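PDB 4QRN: 5-Carboxyvanillate Decarboxylase from Novosphingobium aromaticivorans, which probably decarboxylates 5-carboxyvanillate, using a bound manganese ion, as a member of the amidohydrolase family. Local coordinates for residues 155-169 with 192-205. Numbering follows the deposited sequence. Where two conformers were deposited one is given.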
ATOM      1  N   PRO A 155      16.392  17.751  -7.534  1.00  9.77           N
ATOM      2  CA  PRO A 155      17.331  16.826  -6.885  1.00 10.59           C
ATOM      3  C   PRO A 155      18.346  16.249  -7.841  1.00 11.28           C
ATOM      4  O   PRO A 155      19.347  15.697  -7.384  1.00 13.06           O
ATOM      5  CB  PRO A 155      16.416  15.753  -6.291  1.00 10.57           C
ATOM      6  CG  PRO A 155      15.103  16.466  -6.095  1.00 10.33           C
ATOM      7  CD  PRO A 155      14.992  17.325  -7.321  1.00  9.75           C
ATOM      8  N   GLN A 156      18.115  16.374  -9.144  1.00 11.31           N
ATOM      9  CA  GLN A 156      19.165  16.082 -10.116  0.55 12.43           C
ATOM     10  C   GLN A 156      20.450  16.843  -9.812  1.00 11.78           C
ATOM     11  O   GLN A 156      21.543  16.410 -10.198  1.00 12.79           O
ATOM     12  CB  GLN A 156      18.801  16.569 -11.532  0.55 13.21           C
ATOM     13  CG  GLN A 156      17.499  16.165 -12.152  0.55 11.66           C
ATOM     14  CD  GLN A 156      16.388  17.177 -11.911  0.55 10.09           C
ATOM     15  OE1 GLN A 156      16.082  17.514 -10.769  0.55  9.79           O
ATOM     16  NE2 GLN A 156      15.756  17.647 -12.991  0.55 10.25           N
ATOM     17  N   ASP A 157      20.320  18.000  -9.147  1.00 11.50           N
ATOM     18  CA  ASP A 157      21.447  18.813  -8.673  1.00 11.06           C
ATOM     19  C   ASP A 157      21.278  19.045  -7.160  1.00 10.70           C
ATOM     20  O   ASP A 157      20.680  20.040  -6.722  1.00 10.12           O
ATOM     21  CB  ASP A 157      21.506  20.147  -9.424  1.00 11.55           C
ATOM     22  CG  ASP A 157      22.749  20.957  -9.101  1.00 12.39           C
ATOM     23  OD1 ASP A 157      23.397  20.692  -8.065  1.00 13.07           O
ATOM     24  OD2 ASP A 157      23.058  21.877  -9.892  1.00 13.94           O
ATOM     25  N   PRO A 158      21.762  18.102  -6.342  1.00 10.42           N
ATOM     26  CA  PRO A 158      21.525  18.224  -4.897  1.00 10.79           C
ATOM     27  C   PRO A 158      22.190  19.437  -4.273  1.00 10.57           C
ATOM     28  O   PRO A 158      21.643  19.987  -3.323  1.00 10.65           O
ATOM     29  CB  PRO A 158      22.085  16.913  -4.313  1.00 11.93           C
ATOM     30  CG  PRO A 158      22.121  15.980  -5.436  1.00 13.17           C
ATOM     31  CD  PRO A 158      22.346  16.801  -6.696  1.00 11.28           C
ATOM     32  N   GLU A 159      23.333  19.860  -4.789  1.00 11.03           N
ATOM     33  CA  GLU A 159      24.004  21.007  -4.217  1.00 11.92           C
ATOM     34  C   GLU A 159      23.250  22.300  -4.532  1.00 11.51           C
ATOM     35  O   GLU A 159      23.090  23.164  -3.661  1.00 11.43           O
ATOM     36  CB  GLU A 159      25.451  21.059  -4.705  1.00 14.41           C
ATOM     37  CG  GLU A 159      26.257  19.876  -4.161  1.00 17.85           C
ATOM     38  CD  GLU A 159      27.639  19.779  -4.743  1.00 21.19           C
ATOM     39  OE1 GLU A 159      28.179  20.832  -5.155  1.00 22.28           O
ATOM     40  OE2 GLU A 159      28.180  18.646  -4.784  1.00 23.42           O
ATOM     41  N   TRP A 160      22.738  22.434  -5.752  1.00 11.47           N
ATOM     42  CA  TRP A 160      21.899  23.587  -6.064  1.00 10.81           C
ATOM     43  C   TRP A 160      20.641  23.550  -5.215  1.00 10.24           C
ATOM     44  O   TRP A 160      20.187  24.570  -4.689  1.00 10.43           O
ATOM     45  CB  TRP A 160      21.514  23.636  -7.547  1.00 10.68           C
ATOM     46  CG  TRP A 160      20.589  24.772  -7.842  1.00 11.80           C
ATOM     47  CD1 TRP A 160      20.949  26.052  -8.139  1.00 14.29           C
ATOM     48  CD2 TRP A 160      19.156  24.749  -7.822  1.00 11.58           C
ATOM     49  NE1 TRP A 160      19.828  26.819  -8.323  1.00 15.11           N
ATOM     50  CE2 TRP A 160      18.715  26.043  -8.126  1.00 13.68           C
ATOM     51  CE3 TRP A 160      18.205  23.753  -7.592  1.00 11.10           C
ATOM     52  CZ2 TRP A 160      17.363  26.374  -8.186  1.00 13.35           C
ATOM     53  CZ3 TRP A 160      16.851  24.083  -7.638  1.00 11.67           C
ATOM     54  CH2 TRP A 160      16.448  25.384  -7.946  1.00 13.06           C
ATOM     55  N   SER A 161      20.073  22.352  -5.062  1.00  9.49           N
ATOM     56  CA  SER A 161      18.857  22.211  -4.265  1.00  9.41           C
ATOM     57  C   SER A 161      19.078  22.655  -2.821  1.00  8.95           C
ATOM     58  O   SER A 161      18.219  23.291  -2.228  1.00  9.11           O
ATOM     59  CB  SER A 161      18.346  20.776  -4.322  1.00  8.98           C
ATOM     60  OG  SER A 161      17.862  20.439  -5.623  1.00  9.41           O
ATOM     61  N   ALA A 162      20.249  22.341  -2.272  1.00  8.96           N
ATOM     62  CA  ALA A 162      20.600  22.799  -0.934  1.00  9.45           C
ATOM     63  C   ALA A 162      20.636  24.329  -0.880  1.00  9.43           C
ATOM     64  O   ALA A 162      20.128  24.941   0.067  1.00  9.89           O
ATOM     65  CB  ALA A 162      21.932  22.202  -0.508  1.00  9.70           C
ATOM     66  N   ARG A 163      21.241  24.960  -1.887  1.00  9.81           N
ATOM     67  CA  ARG A 163      21.232  26.423  -1.941  1.00 10.31           C
ATOM     68  C   ARG A 163      19.816  26.978  -2.026  1.00  9.60           C
ATOM     69  O   ARG A 163      19.525  28.020  -1.419  1.00 10.20           O
ATOM     70  CB  ARG A 163      22.078  26.955  -3.115  1.00 11.61           C
ATOM     71  CG  ARG A 163      23.546  26.604  -2.968  1.00 13.24           C
ATOM     72  CD  ARG A 163      24.446  27.287  -3.992  1.00 15.04           C
ATOM     73  NE  ARG A 163      24.167  26.994  -5.406  1.00 16.03           N
ATOM     74  CZ  ARG A 163      24.692  25.984  -6.109  1.00 16.48           C
ATOM     75  NH1 ARG A 163      25.468  25.067  -5.536  1.00 17.19           N
ATOM     76  NH2 ARG A 163      24.404  25.864  -7.400  1.00 17.05           N
ATOM     77  N   GLU A 164      18.938  26.288  -2.751  1.00  9.34           N
ATOM     78  CA  GLU A 164      17.568  26.755  -2.931  1.00  9.53           C
ATOM     79  C   GLU A 164      16.722  26.547  -1.665  1.00  9.42           C
ATOM     80  O   GLU A 164      15.808  27.339  -1.398  1.00 10.32           O
ATOM     81  CB  GLU A 164      16.946  26.071  -4.153  1.00 10.27           C
ATOM     82  CG  GLU A 164      15.640  26.723  -4.631  1.00 10.42           C
ATOM     83  CD  GLU A 164      15.818  28.076  -5.336  1.00 10.27           C
ATOM     84  OE1 GLU A 164      16.922  28.686  -5.304  1.00 11.39           O
ATOM     85  OE2 GLU A 164      14.818  28.542  -5.940  1.00 10.92           O
ATOM     86  N   ILE A 165      17.015  25.498  -0.896  1.00  9.12           N
ATOM     87  CA  ILE A 165      16.399  25.322   0.413  1.00  8.96           C
ATOM     88  C   ILE A 165      16.754  26.531   1.296  1.00  8.87           C
ATOM     89  O   ILE A 165      15.881  27.120   1.945  1.00  9.13           O
ATOM     90  CB  ILE A 165      16.878  24.009   1.034  1.00  9.13           C
ATOM     91  CG1 ILE A 165      16.232  22.828   0.288  1.00  9.52           C
ATOM     92  CG2 ILE A 165      16.568  23.948   2.536  1.00 10.27           C
ATOM     93  CD1 ILE A 165      16.932  21.511   0.528  1.00 10.07           C
ATOM     94  N   HIS A 166      18.023  26.924   1.300  1.00  9.15           N
ATOM     95  CA  HIS A 166      18.424  28.104   2.055  1.00  9.18           C
ATOM     96  C   HIS A 166      17.785  29.374   1.527  1.00  9.37           C
ATOM     97  O   HIS A 166      17.326  30.198   2.309  1.00 10.40           O
ATOM     98  CB  HIS A 166      19.945  28.198   2.068  1.00 10.41           C
ATOM     99  CG  HIS A 166      20.552  27.349   3.137  1.00 11.32           C
ATOM    100  ND1 HIS A 166      20.628  27.769   4.453  1.00 12.82           N
ATOM    101  CD2 HIS A 166      21.105  26.112   3.097  1.00 12.42           C
ATOM    102  CE1 HIS A 166      21.196  26.823   5.176  1.00 12.87           C
ATOM    103  NE2 HIS A 166      21.493  25.807   4.382  1.00 12.39           N
ATOM    104  N   ARG A 167      17.740  29.544   0.210  1.00  9.53           N
ATOM    105  CA  ARG A 167      17.152  30.756  -0.352  1.00  9.79           C
ATOM    106  C   ARG A 167      15.668  30.838   0.003  1.00  9.50           C
ATOM    107  O   ARG A 167      15.162  31.894   0.368  1.00 10.07           O
ATOM    108  CB  ARG A 167      17.354  30.808  -1.861  1.00 10.71           C
ATOM    109  CG  ARG A 167      16.968  32.147  -2.451  1.00 11.07           C
ATOM    110  CD  ARG A 167      17.219  32.207  -3.949  1.00 11.60           C
ATOM    111  NE  ARG A 167      16.220  31.495  -4.750  1.00 11.29           N
ATOM    112  CZ  ARG A 167      15.162  32.056  -5.346  1.00 11.06           C
ATOM    113  NH1 ARG A 167      14.362  31.301  -6.079  1.00 10.95           N
ATOM    114  NH2 ARG A 167      14.888  33.356  -5.191  1.00 11.59           N
ATOM    115  N   GLY A 168      14.965  29.713  -0.092  1.00 10.01           N
ATOM    116  CA  GLY A 168      13.552  29.702   0.238  1.00 10.43           C
ATOM    117  C   GLY A 168      13.297  30.070   1.688  1.00 10.30           C
ATOM    118  O   GLY A 168      12.405  30.848   2.000  1.00 10.84           O
ATOM    119  N   ALA A 169      14.111  29.539   2.587  1.00 10.46           N
ATOM    120  CA  ALA A 169      13.914  29.797   4.009  1.00 11.75           C
ATOM    121  C   ALA A 169      14.298  31.229   4.374  1.00 12.68           C
ATOM    122  O   ALA A 169      13.606  31.874   5.153  1.00 14.22           O
ATOM    123  CB  ALA A 169      14.713  28.788   4.829  1.00 12.53           C
ATOM    124  N   PHE A 192      24.110  10.262  -2.932  1.00 11.64           N
ATOM    125  CA  PHE A 192      24.138  11.426  -3.819  1.00 11.05           C
ATOM    126  C   PHE A 192      23.248  12.570  -3.330  1.00  9.98           C
ATOM    127  O   PHE A 192      23.589  13.734  -3.514  1.00 10.80           O
ATOM    128  CB  PHE A 192      23.709  10.964  -5.208  1.00 11.76           C
ATOM    129  CG  PHE A 192      23.653  12.048  -6.243  1.00 12.37           C
ATOM    130  CD1 PHE A 192      24.816  12.611  -6.755  1.00 13.90           C
ATOM    131  CD2 PHE A 192      22.428  12.471  -6.748  1.00 12.82           C
ATOM    132  CE1 PHE A 192      24.760  13.596  -7.739  1.00 14.39           C
ATOM    133  CE2 PHE A 192      22.367  13.447  -7.733  1.00 13.33           C
ATOM    134  CZ  PHE A 192      23.531  14.010  -8.232  1.00 14.07           C
ATOM    135  N   PHE A 193      22.105  12.246  -2.724  1.00  9.19           N
ATOM    136  CA  PHE A 193      21.142  13.271  -2.336  1.00  9.08           C
ATOM    137  C   PHE A 193      21.389  13.874  -0.960  1.00  9.20           C
ATOM    138  O   PHE A 193      20.650  14.768  -0.529  1.00 10.12           O
ATOM    139  CB  PHE A 193      19.713  12.713  -2.436  1.00  9.13           C
ATOM    140  CG  PHE A 193      19.371  12.275  -3.835  1.00  8.97           C
ATOM    141  CD1 PHE A 193      19.124  13.203  -4.833  1.00  9.56           C
ATOM    142  CD2 PHE A 193      19.355  10.917  -4.155  1.00  9.27           C
ATOM    143  CE1 PHE A 193      18.855  12.775  -6.143  1.00  9.98           C
ATOM    144  CE2 PHE A 193      19.100  10.489  -5.430  1.00  9.61           C
ATOM    145  CZ  PHE A 193      18.848  11.413  -6.438  1.00  9.80           C
ATOM    146  N   ASP A 194      22.444  13.438  -0.281  1.00  9.40           N
ATOM    147  CA  ASP A 194      22.685  13.884   1.078  1.00  9.94           C
ATOM    148  C   ASP A 194      22.717  15.414   1.272  1.00  9.94           C
ATOM    149  O   ASP A 194      22.245  15.872   2.300  1.00  9.49           O
ATOM    150  CB  ASP A 194      23.974  13.253   1.619  1.00 10.66           C
ATOM    151  CG  ASP A 194      24.160  13.508   3.093  1.00 11.91           C
ATOM    152  OD1 ASP A 194      23.312  13.040   3.881  1.00 12.82           O
ATOM    153  OD2 ASP A 194      25.140  14.180   3.464  1.00 14.40           O
ATOM    154  N   PRO A 195      23.236  16.195   0.299  1.00 10.35           N
ATOM    155  CA  PRO A 195      23.215  17.647   0.515  1.00 10.03           C
ATOM    156  C   PRO A 195      21.834  18.226   0.803  1.00  9.82           C
ATOM    157  O   PRO A 195      21.743  19.252   1.489  1.00  9.30           O
ATOM    158  CB  PRO A 195      23.806  18.200  -0.788  1.00 10.25           C
ATOM    159  CG  PRO A 195      24.765  17.112  -1.234  1.00 11.15           C
ATOM    160  CD  PRO A 195      23.996  15.841  -0.923  1.00 10.42           C
ATOM    161  N   ILE A 196      20.783  17.612   0.277  1.00  8.91           N
ATOM    162  CA  ILE A 196      19.449  18.106   0.514  1.00  8.86           C
ATOM    163  C   ILE A 196      19.098  17.947   2.003  1.00  8.36           C
ATOM    164  O   ILE A 196      18.555  18.883   2.610  1.00  8.63           O
ATOM    165  CB  ILE A 196      18.462  17.339  -0.381  1.00  9.33           C
ATOM    166  CG1 ILE A 196      18.639  17.803  -1.836  1.00 10.86           C
ATOM    167  CG2 ILE A 196      17.005  17.479   0.131  1.00  9.42           C
ATOM    168  CD1 ILE A 196      17.929  16.916  -2.865  1.00 11.81           C
ATOM    169  N   PHE A 197      19.397  16.787   2.581  1.00  8.67           N
ATOM    170  CA  PHE A 197      19.137  16.584   3.995  1.00  8.34           C
ATOM    171  C   PHE A 197      19.978  17.480   4.873  1.00  8.10           C
ATOM    172  O   PHE A 197      19.475  18.008   5.857  1.00  8.70           O
ATOM    173  CB  PHE A 197      19.294  15.115   4.355  1.00  8.89           C
ATOM    174  CG  PHE A 197      18.259  14.261   3.675  1.00  8.46           C
ATOM    175  CD1 PHE A 197      16.938  14.357   4.060  1.00  8.82           C
ATOM    176  CD2 PHE A 197      18.586  13.425   2.625  1.00  9.62           C
ATOM    177  CE1 PHE A 197      15.951  13.606   3.443  1.00  9.16           C
ATOM    178  CE2 PHE A 197      17.605  12.672   1.984  1.00  9.45           C
ATOM    179  CZ  PHE A 197      16.285  12.756   2.392  1.00  9.37           C
ATOM    180  N   ARG A 198      21.241  17.684   4.528  1.00  8.34           N
ATOM    181  CA  ARG A 198      22.091  18.583   5.302  1.00  8.96           C
ATOM    182  C   ARG A 198      21.453  19.973   5.343  1.00  8.52           C
ATOM    183  O   ARG A 198      21.413  20.616   6.403  1.00  8.96           O
ATOM    184  CB  ARG A 198      23.493  18.654   4.706  1.00  9.36           C
ATOM    185  CG  ARG A 198      24.329  17.396   4.974  1.00 10.34           C
ATOM    186  CD  ARG A 198      24.910  17.290   6.383  1.00 11.02           C
ATOM    187  NE  ARG A 198      25.897  18.344   6.597  1.00 10.23           N
ATOM    188  CZ  ARG A 198      27.138  18.315   6.124  1.00  9.54           C
ATOM    189  NH1 ARG A 198      27.589  17.228   5.510  1.00 10.17           N
ATOM    190  NH2 ARG A 198      27.931  19.371   6.292  1.00 10.57           N
ATOM    191  N   ALA A 199      20.948  20.447   4.211  1.00  8.43           N
ATOM    192  CA  ALA A 199      20.361  21.776   4.155  1.00  8.89           C
ATOM    193  C   ALA A 199      19.069  21.870   4.959  1.00  8.72           C
ATOM    194  O   ALA A 199      18.846  22.867   5.642  1.00  9.10           O
ATOM    195  CB  ALA A 199      20.128  22.192   2.698  1.00  9.23           C
ATOM    196  N   LEU A 200      18.217  20.847   4.876  1.00  8.33           N
ATOM    197  CA  LEU A 200      16.976  20.843   5.652  1.00  8.97           C
ATOM    198  C   LEU A 200      17.251  20.925   7.143  1.00  9.01           C
ATOM    199  O   LEU A 200      16.552  21.631   7.859  1.00  9.58           O
ATOM    200  CB  LEU A 200      16.158  19.576   5.347  1.00 10.01           C
ATOM    201  CG  LEU A 200      15.518  19.557   3.965  1.00 11.26           C
ATOM    202  CD1 LEU A 200      15.094  18.127   3.589  1.00 12.78           C
ATOM    203  CD2 LEU A 200      14.339  20.508   3.970  1.00 12.67           C
ATOM    204  N   VAL A 201      18.279  20.221   7.600  1.00  8.99           N
ATOM    205  CA  VAL A 201      18.597  20.274   9.016  1.00  9.63           C
ATOM    206  C   VAL A 201      19.185  21.647   9.368  1.00  9.43           C
ATOM    207  O   VAL A 201      18.885  22.192  10.428  1.00 10.63           O
ATOM    208  CB  VAL A 201      19.532  19.114   9.384  1.00 11.59           C
ATOM    209  CG1 VAL A 201      20.184  19.307  10.770  1.00 13.17           C
ATOM    210  CG2 VAL A 201      18.765  17.775   9.285  1.00 12.32           C
ATOM    211  N   GLU A 202      19.998  22.223   8.483  1.00  9.46           N
ATOM    212  CA  GLU A 202      20.548  23.568   8.712  1.00  9.94           C
ATOM    213  C   GLU A 202      19.453  24.629   8.873  1.00 10.25           C
ATOM    214  O   GLU A 202      19.545  25.492   9.737  1.00 11.35           O
ATOM    215  CB  GLU A 202      21.486  23.964   7.575  1.00  9.90           C
ATOM    216  CG  GLU A 202      22.813  23.211   7.612  1.00 10.79           C
ATOM    217  CD  GLU A 202      23.608  23.240   6.316  1.00 11.02           C
ATOM    218  OE1 GLU A 202      23.160  23.848   5.320  1.00 12.32           O
ATOM    219  OE2 GLU A 202      24.706  22.646   6.308  1.00 12.30           O
ATOM    220  N   VAL A 203      18.434  24.590   8.022  1.00  9.55           N
ATOM    221  CA  VAL A 203      17.332  25.550   8.133  1.00 10.11           C
ATOM    222  C   VAL A 203      16.244  25.074   9.102  1.00  9.86           C
ATOM    223  O   VAL A 203      15.323  25.826   9.428  1.00 10.98           O
ATOM    224  CB  VAL A 203      16.685  25.897   6.755  1.00 11.11           C
ATOM    225  CG1 VAL A 203      17.722  26.528   5.796  1.00 12.56           C
ATOM    226  CG2 VAL A 203      16.008  24.691   6.135  1.00 10.40           C
ATOM    227  N   ASP A 204      16.388  23.840   9.589  1.00  9.84           N
ATOM    228  CA  ASP A 204      15.428  23.182  10.493  1.00 10.86           C
ATOM    229  C   ASP A 204      14.001  23.189   9.959  1.00 10.72           C
ATOM    230  O   ASP A 204      13.072  23.596  10.650  1.00 13.95           O
ATOM    231  CB  ASP A 204      15.481  23.791  11.901  1.00 12.95           C
ATOM    232  CG  ASP A 204      14.729  22.960  12.919  1.00 15.13           C
ATOM    233  OD1 ASP A 204      14.686  21.716  12.779  1.00 16.13           O
ATOM    234  OD2 ASP A 204      14.149  23.567  13.841  1.00 17.08           O
ATOM    235  N   GLN A 205      13.841  22.736   8.723  1.00  8.81           N
ATOM    236  CA  GLN A 205      12.528  22.725   8.107  1.00  8.98           C
ATOM    237  C   GLN A 205      12.152  21.315   7.691  1.00  8.24           C
ATOM    238  O   GLN A 205      13.034  20.490   7.423  1.00  8.95           O
ATOM    239  CB  GLN A 205      12.492  23.638   6.892  1.00  9.73           C
ATOM    240  CG  GLN A 205      12.564  25.089   7.290  1.00 10.30           C
ATOM    241  CD  GLN A 205      12.375  26.025   6.123  1.00 10.66           C
ATOM    242  OE1 GLN A 205      12.640  25.658   4.982  1.00 11.25           O
ATOM    243  NE2 GLN A 205      11.913  27.255   6.399  1.00 11.05           N
TER
HETATM  244  O   HOH W   1      13.185  26.238   2.193  1.00 15.49           O
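His166 gives its NE2 proton to Glu202 OE1 at 2.7 Å, by a nearly straight bond. The bond lies close to the ring plane and uses the anti lone pair of OE1, with ring and carboxylate planes 46° apart. With CG anti to its carbonyl carbon (chi1 -83°), His166 swings its ring across to helix 194-203. Val203 CG1 covers one face of that ring, 3.7 Å from its centroid, as a CH-pi contact. Replacing His166 with an alanine would probably leave Glu202 OE1 without this donor and take away the ring that Val203 CG1 packs against. Ile165 is a knob in the hole formed by Ile196, Ala199, Leu200 and Val203. Its two branches divide the work: CD1 reaches Ala199 CB at 3.9 Å, and CG2 meets Val203 CG2 at 3.7 Å. Ala162 CB and Ala199 CB touch at 3.7 Å, and these small side chains allow close backbone approach. At the N-terminal end, Pro158 lays CG over a face of the Phe192 ring, 3.8 Å from its centroid. Near Ala169, a water donates to both Ile165 O and Gln205 OE1, while Gln205 NE2 bonds to Phe174 O. Ile165 and Leu200 also rest on Ile177 of strand 177-179. The two helices run nearly parallel, 15° apart and 7.8 Å between axes, as neighbouring outer helices packed around the parallel strands of an amidohydrolase-type (beta/alpha) barrel.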